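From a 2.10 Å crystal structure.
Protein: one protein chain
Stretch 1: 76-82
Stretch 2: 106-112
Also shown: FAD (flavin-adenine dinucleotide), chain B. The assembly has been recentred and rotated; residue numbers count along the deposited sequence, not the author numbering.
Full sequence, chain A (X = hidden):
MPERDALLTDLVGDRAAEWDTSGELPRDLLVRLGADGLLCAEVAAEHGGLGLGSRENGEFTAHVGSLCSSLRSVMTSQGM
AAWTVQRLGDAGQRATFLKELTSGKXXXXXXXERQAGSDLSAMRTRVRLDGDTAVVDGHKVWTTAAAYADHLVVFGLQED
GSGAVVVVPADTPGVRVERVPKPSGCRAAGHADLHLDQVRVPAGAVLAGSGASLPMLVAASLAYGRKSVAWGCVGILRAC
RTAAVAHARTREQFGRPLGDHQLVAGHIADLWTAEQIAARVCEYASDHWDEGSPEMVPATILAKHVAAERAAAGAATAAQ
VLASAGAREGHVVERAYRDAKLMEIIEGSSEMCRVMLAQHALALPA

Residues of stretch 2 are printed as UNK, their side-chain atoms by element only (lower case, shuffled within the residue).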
# COMPACT_ATOMS: atom_id res chain seq x y z
N THR A 76 -2.46 3.08 -1.70
CA THR A 76 -1.48 3.14 -0.62
C THR A 76 -0.26 3.96 -1.06
O THR A 76 0.25 4.77 -0.29
CB THR A 76 -1.04 1.70 -0.14
OG1 THR A 76 -0.19 1.09 -1.12
CG2 THR A 76 -2.25 0.81 0.06
N SER A 77 0.20 3.76 -2.29
CA SER A 77 1.35 4.50 -2.80
C SER A 77 1.00 5.99 -2.91
O SER A 77 1.77 6.85 -2.50
CB SER A 77 1.77 3.97 -4.16
OG SER A 77 2.23 2.63 -4.06
N GLN A 78 -0.17 6.27 -3.47
CA GLN A 78 -0.66 7.63 -3.62
C GLN A 78 -0.72 8.29 -2.25
O GLN A 78 -0.16 9.36 -2.03
CB GLN A 78 -2.07 7.64 -4.21
CG GLN A 78 -2.15 7.83 -5.71
CD GLN A 78 -1.55 9.14 -6.17
OE1 GLN A 78 -0.34 9.25 -6.35
NE2 GLN A 78 -2.39 10.16 -6.35
N GLY A 79 -1.43 7.62 -1.34
CA GLY A 79 -1.60 8.14 0.01
C GLY A 79 -0.31 8.32 0.77
O GLY A 79 -0.16 9.29 1.53
N MET A 80 0.62 7.40 0.57
CA MET A 80 1.90 7.46 1.25
C MET A 80 2.72 8.63 0.73
O MET A 80 3.37 9.33 1.50
CB MET A 80 2.68 6.15 1.06
CG MET A 80 3.99 6.10 1.84
SD MET A 80 4.56 4.41 2.23
CE MET A 80 5.18 3.88 0.67
N ALA A 81 2.68 8.85 -0.58
CA ALA A 81 3.41 9.96 -1.19
C ALA A 81 2.87 11.28 -0.67
O ALA A 81 3.63 12.18 -0.30
CB ALA A 81 3.29 9.90 -2.70
N ALA A 82 1.54 11.40 -0.66
CA ALA A 82 0.87 12.61 -0.20
C ALA A 82 1.22 12.92 1.25
O ALA A 82 1.53 14.06 1.60
CB ALA A 82 -0.65 12.47 -0.36
N UNK A 106 -0.48 11.02 -10.45
CA UNK A 106 -0.04 9.75 -9.88
C UNK A 106 1.39 9.85 -9.34
O UNK A 106 2.26 10.46 -9.97
c UNK A 106 -0.11 8.64 -10.93
c UNK A 106 -1.39 7.00 -12.32
c UNK A 106 -1.50 8.22 -11.43
c UNK A 106 -2.13 9.38 -12.18
N UNK A 107 1.62 9.24 -8.18
CA UNK A 107 2.94 9.24 -7.57
C UNK A 107 3.25 7.87 -6.99
O UNK A 107 2.35 7.06 -6.78
c UNK A 107 3.03 10.28 -6.49
N UNK A 108 4.53 7.62 -6.75
CA UNK A 108 4.96 6.36 -6.17
C UNK A 108 6.03 6.73 -5.16
O UNK A 108 6.55 7.84 -5.19
c UNK A 108 5.55 5.44 -7.26
N UNK A 109 6.35 5.81 -4.26
CA UNK A 109 7.35 6.07 -3.24
C UNK A 109 8.39 4.96 -3.26
O UNK A 109 8.08 3.81 -2.99
c UNK A 109 6.70 6.12 -1.84
c UNK A 109 5.46 6.99 -1.88
c UNK A 109 7.70 6.64 -0.82
N UNK A 110 9.64 5.31 -3.58
CA UNK A 110 10.69 4.31 -3.63
C UNK A 110 11.82 4.57 -2.65
O UNK A 110 12.49 5.60 -2.72
N UNK A 111 12.02 3.64 -1.73
CA UNK A 111 13.09 3.75 -0.75
C UNK A 111 13.90 2.46 -0.74
O UNK A 111 15.10 2.47 -0.46
c UNK A 111 11.39 1.97 1.52
c UNK A 111 8.86 3.05 1.09
c UNK A 111 11.28 3.25 0.99
c UNK A 111 8.98 1.76 1.62
c UNK A 111 12.51 4.05 0.64
c UNK A 111 10.01 3.78 0.78
c UNK A 111 10.24 1.22 1.83
N UNK A 112 13.24 1.36 -1.06
CA UNK A 112 13.91 0.07 -1.08
C UNK A 112 14.93 -0.07 -2.21
O UNK A 112 14.76 0.48 -3.29
c UNK A 112 12.87 -1.04 -1.20
o UNK A 112 13.54 -2.27 -1.39
PA FAD B . 15.18 -9.15 3.12
O1A FAD B . 14.75 -7.84 3.58
O2A FAD B . 16.18 -9.61 2.10
O5B FAD B . 14.18 -10.30 3.26
C5B FAD B . 14.54 -10.91 4.43
C4B FAD B . 13.75 -12.06 4.94
O4B FAD B . 14.59 -12.13 6.14
C3B FAD B . 12.41 -11.55 5.38
O3B FAD B . 11.56 -12.63 5.53
C2B FAD B . 12.67 -10.87 6.63
O2B FAD B . 11.61 -10.69 7.60
C1B FAD B . 13.88 -11.63 7.25
N9A FAD B . 14.72 -10.76 7.99
C8A FAD B . 15.59 -9.71 7.58
N7A FAD B . 16.22 -9.09 8.53
C5A FAD B . 15.79 -9.72 9.69
C6A FAD B . 16.08 -9.55 11.04
N6A FAD B . 16.94 -8.62 11.48
N1A FAD B . 15.45 -10.37 11.96
C2A FAD B . 14.58 -11.32 11.55
N3A FAD B . 14.22 -11.58 10.22
C4A FAD B . 14.92 -10.68 9.37
N1 FAD B . 9.57 -1.05 -1.55
C2 FAD B . 9.50 0.34 -1.68
O2 FAD B . 10.42 1.09 -1.31
N3 FAD B . 8.37 0.90 -2.25
C4 FAD B . 7.25 0.17 -2.73
O4 FAD B . 6.26 0.79 -3.24
C4X FAD B . 7.35 -1.20 -2.61
N5 FAD B . 6.22 -1.96 -3.12
C5X FAD B . 6.30 -3.37 -3.05
C6 FAD B . 5.26 -4.20 -3.54
C7 FAD B . 5.29 -5.63 -3.53
C7M FAD B . 4.13 -6.44 -4.09
C8 FAD B . 6.46 -6.26 -3.00
C8M FAD B . 6.65 -7.76 -2.95
C9 FAD B . 7.48 -5.50 -2.49
C9A FAD B . 7.43 -4.06 -2.47
N10 FAD B . 8.52 -3.19 -1.94
C10 FAD B . 8.51 -1.80 -2.02
C1' FAD B . 9.48 -4.03 -1.35
C2' FAD B . 9.17 -4.30 0.23
O2' FAD B . 9.77 -3.09 0.78
C3' FAD B . 10.02 -5.39 0.57
O3' FAD B . 9.20 -6.55 0.82
C4' FAD B . 11.06 -5.56 1.71
O4' FAD B . 12.00 -4.56 1.98
C5' FAD B . 11.68 -6.73 1.09
O5' FAD B . 13.06 -6.82 1.27
P FAD B . 13.78 -8.01 0.43
O1P FAD B . 14.54 -6.88 0.69
O2P FAD B . 15.11 -8.61 -0.09
O3P FAD B . 14.50 -8.68 1.73
O HOH W 1 4.99 3.40 -4.17

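Position 106 carries four side-chain carbons, forked at the second. The CA-to-CB bond points away from the helix of stretch 1, and the contact there runs through the backbone, with C of 106 lying 3.5 Å from Gln78 OE1. A fork one carbon beyond CB makes it Leu106, whose side chain leads away from the helix and is partly exposed, so the contact makes little demand on it.

Position 107 has a single side-chain carbon, and its CB lies 3.8 Å from Ala81 CB and 3.5 Å from Gln78 OE1. One carbon and nothing more means alanine. At Ala107 the backbone comes close enough for N to donate a hydrogen bond to Gln78 OE1 (2.7 Å), and the small methyl fits beside the bond it accompanies.

Position 108 also has one carbon, directed away from the helix, so it is again alanine. With its methyl turned away, Ala108 meets stretch 1 through its backbone: its CA is 4.5 Å from Ser77 CB.

At 109 a single carbon carries two more, a fork at CB itself. The side chain points toward the helix; CB lies 3.7 Å from Met80 CE, and one branch carbon reaches Ala81. This is Val109. In the t rotamer CG2 packs 3.7 Å from Ala81 CB and equally far from Ser77 O. A compact branched side chain suits this spot, filling the space over one helical turn. Its backbone is equally engaged: N donates to water 1 (2.8 Å), which also hydrogen-bonds Ser77 OG (2.9 Å), and O accepts from FAD N3 (3.0 Å).

Position 110 has no side-chain atoms and is Gly110. Its CA passes 4.0 Å from FAD O2. A CB here would point away, with nothing of stretch 1 within 5.5 Å, so the helix contact does not itself call for glycine.

Position 111 shows one carbon followed by a six-carbon ring without a hydroxyl, its edge meeting Met80 CE, hence Phe111. CE2 lies 3.8 Å from Met80 CE, a fit of flat apolar edge to methyl, while FAD O2 lies over one face. That same O2 accepts a hydrogen bond from Phe111 N (3.0 Å).

Position 112, one carbon then one oxygen, lies beyond reach of the helix and is Ser112. Its hydroxyl is hydrogen-bonded elsewhere in the structure, which suits a buried serine, and its N gives FAD O2 a second hydrogen bond (2.8 Å).

The strand crosses the helix at 76°, so contact is confined to a short patch. Met80 and Ala81 offer an apolar surface to Ala107, Val109 and Phe111, and Gln78 supplies the one direct hydrogen bond between the stretches. Water 1 links Ser77 to Val109 and donates to FAD O4 (3.0 Å), joining helix, strand and flavin.

Stretch 2, residues 106-112: LAAVGFS
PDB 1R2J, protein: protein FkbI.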